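Local coordinates for protein cytochrome P450 (Picrophilus torridus, PDB 2RFB) that probably acts as a haem-dependent monooxygenase, inserting one atom of molecular oxygen into its substrate, with the haem iron bound through a thiolate ligand, at residues 6-10 against 11-15; 124-128 against 129-133. All coordinates share one frame; numbering follows the deposited sequence.

Interaction 1. Residues 6-10 against 11-15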
ATOM      1  N   PRO A   6     -17.941   3.667 -18.261  1.00 73.30           N
ATOM      2  CA  PRO A   6     -16.777   2.860 -18.663  1.00 72.02           C
ATOM      3  C   PRO A   6     -16.437   3.013 -20.130  1.00 68.84           C
ATOM      4  O   PRO A   6     -17.313   2.946 -20.957  1.00 68.54           O
ATOM      5  CB  PRO A   6     -17.260   1.429 -18.430  1.00 71.52           C
ATOM      6  CG  PRO A   6     -18.249   1.565 -17.352  1.00 73.64           C
ATOM      7  CD  PRO A   6     -19.015   2.798 -17.758  1.00 73.71           C
ATOM      8  N   VAL A   7     -15.179   3.231 -20.444  1.00 66.25           N
ATOM      9  CA  VAL A   7     -14.768   3.254 -21.827  1.00 64.90           C
ATOM     10  C   VAL A   7     -13.754   2.153 -22.159  1.00 64.04           C
ATOM     11  O   VAL A   7     -12.957   1.712 -21.303  1.00 63.52           O
ATOM     12  CB  VAL A   7     -14.213   4.631 -22.258  1.00 65.06           C
ATOM     13  CG1 VAL A   7     -15.266   5.727 -22.074  1.00 64.19           C
ATOM     14  CG2 VAL A   7     -12.906   4.962 -21.526  1.00 65.96           C
ATOM     15  N   HIS A   8     -13.796   1.718 -23.400  1.00 62.97           N
ATOM     16  CA  HIS A   8     -12.874   0.698 -23.867  1.00 63.97           C
ATOM     17  C   HIS A   8     -11.843   1.308 -24.814  1.00 62.89           C
ATOM     18  O   HIS A   8     -12.216   1.803 -25.880  1.00 61.67           O
ATOM     19  CB  HIS A   8     -13.629  -0.433 -24.615  1.00 64.22           C
ATOM     20  CG  HIS A   8     -12.775  -1.641 -24.847  1.00 68.35           C
ATOM     21  ND1 HIS A   8     -11.900  -1.745 -25.915  1.00 69.54           N
ATOM     22  CD2 HIS A   8     -12.608  -2.769 -24.112  1.00 70.19           C
ATOM     23  CE1 HIS A   8     -11.250  -2.889 -25.835  1.00 70.52           C
ATOM     24  NE2 HIS A   8     -11.661  -3.530 -24.754  1.00 71.62           N
ATOM     25  N   TYR A   9     -10.570   1.266 -24.416  1.00 62.32           N
ATOM     26  CA  TYR A   9      -9.433   1.565 -25.291  1.00 62.16           C
ATOM     27  C   TYR A   9      -8.149   0.930 -24.751  1.00 62.43           C
ATOM     28  O   TYR A   9      -8.050   0.640 -23.543  1.00 62.46           O
ATOM     29  CB  TYR A   9      -9.232   3.090 -25.486  1.00 62.62           C
ATOM     30  CG  TYR A   9      -8.664   3.850 -24.294  1.00 62.49           C
ATOM     31  CD1 TYR A   9      -7.294   4.202 -24.222  1.00 64.76           C
ATOM     32  CD2 TYR A   9      -9.491   4.252 -23.249  1.00 62.92           C
ATOM     33  CE1 TYR A   9      -6.776   4.938 -23.124  1.00 59.57           C
ATOM     34  CE2 TYR A   9      -8.998   4.975 -22.155  1.00 60.14           C
ATOM     35  CZ  TYR A   9      -7.661   5.304 -22.094  1.00 63.33           C
ATOM     36  OH  TYR A   9      -7.242   5.994 -20.959  1.00 65.44           O
ATOM     37  N   ASP A  10      -7.146   0.781 -25.630  1.00 62.59           N
ATOM     38  CA  ASP A  10      -5.878   0.097 -25.316  1.00 63.04           C
ATOM     39  C   ASP A  10      -6.050  -1.309 -24.725  1.00 62.55           C
ATOM     40  O   ASP A  10      -5.374  -1.648 -23.753  1.00 62.93           O
ATOM     41  CB  ASP A  10      -5.000   0.961 -24.400  1.00 63.64           C
ATOM     42  CG  ASP A  10      -4.490   2.210 -25.101  1.00 68.28           C
ATOM     43  OD1 ASP A  10      -3.629   2.942 -24.545  1.00 71.90           O
ATOM     44  OD2 ASP A  10      -4.951   2.458 -26.240  1.00 72.79           O
ATOM     45  N   GLY A  11      -6.959  -2.105 -25.283  1.00 62.06           N
ATOM     46  CA  GLY A  11      -7.244  -3.462 -24.779  1.00 63.40           C
ATOM     47  C   GLY A  11      -7.930  -3.667 -23.405  1.00 65.16           C
ATOM     48  O   GLY A  11      -8.064  -4.820 -22.965  1.00 66.29           O
ATOM     49  N   ALA A  12      -8.379  -2.593 -22.736  1.00 64.06           N
ATOM     50  CA  ALA A  12      -9.090  -2.723 -21.468  1.00 64.16           C
ATOM     51  C   ALA A  12     -10.267  -1.742 -21.327  1.00 63.68           C
ATOM     52  O   ALA A  12     -10.335  -0.732 -22.013  1.00 64.34           O
ATOM     53  CB  ALA A  12      -8.116  -2.535 -20.272  1.00 63.76           C
ATOM     54  N   TRP A  13     -11.182  -2.056 -20.416  1.00 62.71           N
ATOM     55  CA  TRP A  13     -12.276  -1.180 -20.086  1.00 61.43           C
ATOM     56  C   TRP A  13     -11.645  -0.317 -19.070  1.00 60.94           C
ATOM     57  O   TRP A  13     -10.848  -0.810 -18.314  1.00 61.06           O
ATOM     58  CB  TRP A  13     -13.466  -1.932 -19.482  1.00 60.19           C
ATOM     59  CG  TRP A  13     -14.284  -2.674 -20.508  1.00 59.03           C
ATOM     60  CD1 TRP A  13     -14.202  -4.003 -20.819  1.00 58.19           C
ATOM     61  CD2 TRP A  13     -15.331  -2.131 -21.349  1.00 59.20           C
ATOM     62  NE1 TRP A  13     -15.101  -4.318 -21.830  1.00 58.63           N
ATOM     63  CE2 TRP A  13     -15.810  -3.194 -22.166  1.00 58.69           C
ATOM     64  CE3 TRP A  13     -15.895  -0.858 -21.496  1.00 57.13           C
ATOM     65  CZ2 TRP A  13     -16.820  -3.019 -23.104  1.00 59.86           C
ATOM     66  CZ3 TRP A  13     -16.896  -0.678 -22.445  1.00 58.71           C
ATOM     67  CH2 TRP A  13     -17.366  -1.755 -23.222  1.00 59.70           C
ATOM     68  N   HIS A  14     -11.966   0.976 -19.073  1.00 61.45           N
ATOM     69  CA  HIS A  14     -11.597   1.843 -17.940  1.00 61.53           C
ATOM     70  C   HIS A  14     -12.824   2.279 -17.157  1.00 60.96           C
ATOM     71  O   HIS A  14     -13.840   2.689 -17.760  1.00 60.03           O
ATOM     72  CB  HIS A  14     -10.772   3.021 -18.435  1.00 61.58           C
ATOM     73  CG  HIS A  14      -9.629   2.592 -19.292  1.00 62.63           C
ATOM     74  ND1 HIS A  14      -8.312   2.693 -18.881  1.00 62.16           N
ATOM     75  CD2 HIS A  14      -9.609   1.985 -20.505  1.00 60.80           C
ATOM     76  CE1 HIS A  14      -7.533   2.203 -19.831  1.00 63.00           C
ATOM     77  NE2 HIS A  14      -8.294   1.767 -20.824  1.00 60.56           N
ATOM     78  N   VAL A  15     -12.734   2.134 -15.837  1.00 60.65           N
ATOM     79  CA  VAL A  15     -13.886   2.308 -14.931  1.00 61.30           C
ATOM     80  C   VAL A  15     -13.565   3.346 -13.913  1.00 62.18           C
ATOM     81  O   VAL A  15     -12.572   3.230 -13.167  1.00 63.11           O
ATOM     82  CB  VAL A  15     -14.250   0.983 -14.246  1.00 61.98           C
ATOM     83  CG1 VAL A  15     -15.395   1.146 -13.237  1.00 60.05           C
ATOM     84  CG2 VAL A  15     -14.656  -0.049 -15.334  1.00 62.97           C
TER
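Two aromatic pairs, H8 with W13 and Y9 with H14, clasp opposite faces of the tight antiparallel hairpin formed by strands 7-9 and 12-15. On the H8/W13 face the contact is edge-to-face: the imidazole turns its CD2 edge onto the indole, the planes at 77° and the centroid of the five-membered ring 4.8 Å from that of H8. H8 CB sits squarely over the other indole ring, a CH-pi contact of 3.9 Å to the centroid of the six-membered ring. The ring of H8 swings away from its own amide (chi1 -167°), which brings CD2 over the indole beside CB.

On the opposite face, Y9 and H14 form an offset stack, their planes 15° apart and their centroids separated by 4.1 Å. Y9 CE2 lies over the rim of the imidazole, 3.5 Å from H14 CD2.

The polar contacts follow the hairpin. V7 and H14 make a hydrogen-bonded pair, with V7 N to H14 O at 3.0 Å; Y9 N reaches A12 O at 3.1 Å, and the reverse bond from A12 N to Y9 O, the one that closes the type I' turn through D10 and G11, is weak. H14 NE2 donates to Y9 O over 3.0 Å, with the carbonyl oxygen in the imidazole plane. Since H14 ND1 bonds to Y260 OH, the ring is gripped at both nitrogens. A leucine in place of H14 would probably leave Y9 O with just that weak amide bond, deprive Y260 of its mate and free the tyrosine ring of Y9 to turn.

Strand 12-15 is central in a three-stranded sheet, antiparallel to 7-9 and parallel to 256-259, as W13 and V15 show by their backbone bonds to I258. P6 and V15 pack against D20 of helix 18-26, and W13 reaches strand 249-251.

Interaction 2. Residues 124-128 against 129-133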
ATOM      1  N   TRP A 124      17.970  -5.548   0.110  1.00 68.61           N
ATOM      2  CA  TRP A 124      17.086  -6.408  -0.638  1.00 68.10           C
ATOM      3  C   TRP A 124      15.728  -5.767  -0.803  1.00 68.73           C
ATOM      4  O   TRP A 124      15.199  -5.672  -1.914  1.00 69.21           O
ATOM      5  CB  TRP A 124      16.958  -7.740   0.083  1.00 67.06           C
ATOM      6  CG  TRP A 124      16.158  -8.770  -0.614  1.00 65.40           C
ATOM      7  CD1 TRP A 124      16.477  -9.428  -1.763  1.00 65.10           C
ATOM      8  CD2 TRP A 124      14.903  -9.302  -0.186  1.00 65.21           C
ATOM      9  NE1 TRP A 124      15.501 -10.340  -2.080  1.00 62.74           N
ATOM     10  CE2 TRP A 124      14.530 -10.294  -1.119  1.00 63.91           C
ATOM     11  CE3 TRP A 124      14.073  -9.055   0.911  1.00 61.56           C
ATOM     12  CZ2 TRP A 124      13.363 -11.024  -0.999  1.00 65.33           C
ATOM     13  CZ3 TRP A 124      12.940  -9.779   1.033  1.00 64.38           C
ATOM     14  CH2 TRP A 124      12.574 -10.755   0.077  1.00 65.08           C
ATOM     15  N   SER A 125      15.140  -5.322   0.292  1.00 69.53           N
ATOM     16  CA  SER A 125      13.871  -4.582   0.199  1.00 70.12           C
ATOM     17  C   SER A 125      13.887  -3.422  -0.867  1.00 69.96           C
ATOM     18  O   SER A 125      12.998  -3.329  -1.704  1.00 68.94           O
ATOM     19  CB  SER A 125      13.454  -4.084   1.578  1.00 69.70           C
ATOM     20  OG  SER A 125      12.445  -3.083   1.452  1.00 74.05           O
ATOM     21  N   ASP A 126      14.913  -2.583  -0.866  1.00 70.69           N
ATOM     22  CA  ASP A 126      15.045  -1.557  -1.913  1.00 72.29           C
ATOM     23  C   ASP A 126      15.056  -2.096  -3.349  1.00 72.45           C
ATOM     24  O   ASP A 126      14.338  -1.581  -4.221  1.00 73.76           O
ATOM     25  CB  ASP A 126      16.315  -0.741  -1.704  1.00 72.96           C
ATOM     26  CG  ASP A 126      16.065   0.571  -1.012  1.00 75.80           C
ATOM     27  OD1 ASP A 126      14.872   0.934  -0.752  1.00 76.69           O
ATOM     28  OD2 ASP A 126      17.097   1.244  -0.722  1.00 80.85           O
ATOM     29  N   TYR A 127      15.859  -3.114  -3.614  1.00 71.15           N
ATOM     30  CA  TYR A 127      15.819  -3.747  -4.921  1.00 71.14           C
ATOM     31  C   TYR A 127      14.444  -4.256  -5.329  1.00 72.41           C
ATOM     32  O   TYR A 127      14.081  -4.213  -6.510  1.00 73.55           O
ATOM     33  CB  TYR A 127      16.785  -4.922  -4.967  1.00 69.55           C
ATOM     34  CG  TYR A 127      18.240  -4.533  -5.099  1.00 67.67           C
ATOM     35  CD1 TYR A 127      19.091  -4.582  -4.008  1.00 64.63           C
ATOM     36  CD2 TYR A 127      18.756  -4.112  -6.314  1.00 67.28           C
ATOM     37  CE1 TYR A 127      20.420  -4.265  -4.118  1.00 65.66           C
ATOM     38  CE2 TYR A 127      20.108  -3.778  -6.442  1.00 68.04           C
ATOM     39  CZ  TYR A 127      20.921  -3.850  -5.334  1.00 67.21           C
ATOM     40  OH  TYR A 127      22.229  -3.504  -5.442  1.00 66.90           O
ATOM     41  N   ILE A 128      13.694  -4.758  -4.365  1.00 73.10           N
ATOM     42  CA  ILE A 128      12.577  -5.657  -4.652  1.00 74.60           C
ATOM     43  C   ILE A 128      11.307  -4.835  -4.831  1.00 75.82           C
ATOM     44  O   ILE A 128      10.472  -5.150  -5.670  1.00 76.37           O
ATOM     45  CB  ILE A 128      12.522  -6.810  -3.542  1.00 74.93           C
ATOM     46  CG1 ILE A 128      13.188  -8.106  -4.033  1.00 75.20           C
ATOM     47  CG2 ILE A 128      11.156  -7.033  -2.893  1.00 74.36           C
ATOM     48  CD1 ILE A 128      12.514  -8.773  -5.246  1.00 78.01           C
ATOM     49  N   ILE A 129      11.174  -3.764  -4.042  1.00 76.73           N
ATOM     50  CA  ILE A 129      10.094  -2.821  -4.205  1.00 76.75           C
ATOM     51  C   ILE A 129      10.393  -1.941  -5.417  1.00 79.15           C
ATOM     52  O   ILE A 129       9.529  -1.205  -5.887  1.00 78.83           O
ATOM     53  CB  ILE A 129       9.871  -1.950  -2.948  1.00 76.16           C
ATOM     54  CG1 ILE A 129      10.925  -0.840  -2.809  1.00 77.12           C
ATOM     55  CG2 ILE A 129       9.819  -2.779  -1.712  1.00 75.48           C
ATOM     56  CD1 ILE A 129      10.769   0.041  -1.561  1.00 75.44           C
ATOM     57  N   GLY A 130      11.632  -1.999  -5.906  1.00 81.38           N
ATOM     58  CA  GLY A 130      12.031  -1.208  -7.071  1.00 84.40           C
ATOM     59  C   GLY A 130      12.776   0.105  -6.839  1.00 86.56           C
ATOM     60  O   GLY A 130      13.191   0.735  -7.808  1.00 87.52           O
ATOM     61  N   ASN A 131      12.967   0.511  -5.579  1.00 88.53           N
ATOM     62  CA  ASN A 131      13.743   1.710  -5.211  1.00 90.01           C
ATOM     63  C   ASN A 131      15.226   1.681  -5.654  1.00 90.51           C
ATOM     64  O   ASN A 131      15.883   2.721  -5.686  1.00 90.46           O
ATOM     65  CB  ASN A 131      13.663   1.888  -3.696  1.00 91.30           C
ATOM     66  CG  ASN A 131      13.595   3.365  -3.242  1.00 94.39           C
ATOM     67  OD1 ASN A 131      13.503   4.309  -4.063  1.00 98.31           O
ATOM     68  ND2 ASN A 131      13.620   3.560  -1.917  1.00 92.56           N
ATOM     69  N   LYS A 132      15.733   0.492  -6.005  1.00 90.97           N
ATOM     70  CA  LYS A 132      17.111   0.269  -6.505  1.00 91.51           C
ATOM     71  C   LYS A 132      17.109  -0.687  -7.705  1.00 92.11           C
ATOM     72  O   LYS A 132      16.209  -1.531  -7.834  1.00 92.13           O
ATOM     73  CB  LYS A 132      18.015  -0.354  -5.423  1.00 91.18           C
ATOM     74  CG  LYS A 132      19.083   0.550  -4.830  1.00 91.56           C
ATOM     75  CD  LYS A 132      20.424  -0.190  -4.656  1.00 90.74           C
ATOM     76  CE  LYS A 132      21.446   0.698  -3.966  1.00 90.67           C
ATOM     77  NZ  LYS A 132      22.812   0.551  -4.553  1.00 91.27           N
ATOM     78  N   ARG A 133      18.133  -0.567  -8.554  1.00 92.97           N
ATOM     79  CA  ARG A 133      18.347  -1.459  -9.714  1.00 93.83           C
ATOM     80  C   ARG A 133      19.832  -1.430 -10.054  1.00 93.05           C
ATOM     81  O   ARG A 133      20.411  -0.352 -10.173  1.00 92.90           O
ATOM     82  CB  ARG A 133      17.488  -1.025 -10.909  1.00 95.12           C
ATOM     83  CG  ARG A 133      17.725   0.428 -11.322  1.00 97.88           C
ATOM     84  CD  ARG A 133      16.428   1.297 -11.452  1.00102.18           C
ATOM     85  NE  ARG A 133      16.756   2.697 -11.817  1.00102.24           N
ATOM     86  CZ  ARG A 133      17.809   3.072 -12.560  1.00103.44           C
ATOM     87  NH1 ARG A 133      18.659   2.175 -13.060  1.00102.78           N
ATOM     88  NH2 ARG A 133      18.014   4.360 -12.825  1.00103.82           N
TER
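The C-terminal end of helix 118-129 turns into the following loop here, and D126, Y127 and I129 meet residues close by along the chain. S125 O still makes a helical bond, accepting I129 N over 3.0 Å at an almost straight 173°; it also takes I128 N. I129 holds CG1 between its backbone N and carbonyl carbon (chi1 77°), which leaves both branches beside that oxygen, CG2 at 3.2 Å from S125 O.

G130 then leaves helical geometry with positive phi, and its amide makes only weak bonds to D126 O and Y127 O. D126 O also receives K132 N at 3.1 Å, the donor standing well above the carbonyl plane. N131 N is near the same oxygen but badly angled, which leaves a Schellman pattern incomplete.

Side chains tie the loop back to the helix. N131 ND2 donates to D126 OD1 over 3.1 Å, coming in from above the carboxylate plane, with amide and carboxylate at right angles. K132, bent at chi2 and chi4, lays CD over one face of the Y127 ring, 4.1 Å from its centroid, in a CH-pi contact. Beyond it, D134 takes a weak hydrogen bond from Y127 OH and forms a long, weak ion pair with K132 NZ.

S125 and I129 touch N190 of the long helix 175-206, and Y127 packs on helix 136-153. The order of helices is consistent with the F helix of the cytochrome P450 fold entering the F-G loop, the region that in this family lies over the substrate pocket.

Interaction 1 and interaction 2 belong to separate regions of the P450 fold, with centres 31 Å apart and nearest atoms about 22 Å apart. Each is a short-range turn of the chain, one between two strands and one at a helix end, and they do not touch. Both lie outside direct contact with the haem. From residues 11-15, the V15 side chain lies about 13 Å from it and about 8 Å from the side chain of R238, a haem-binding residue. From residues 129-133, the I129 side chain is about 10 Å from the haem. Neither supplies the axial ligand, which is C295.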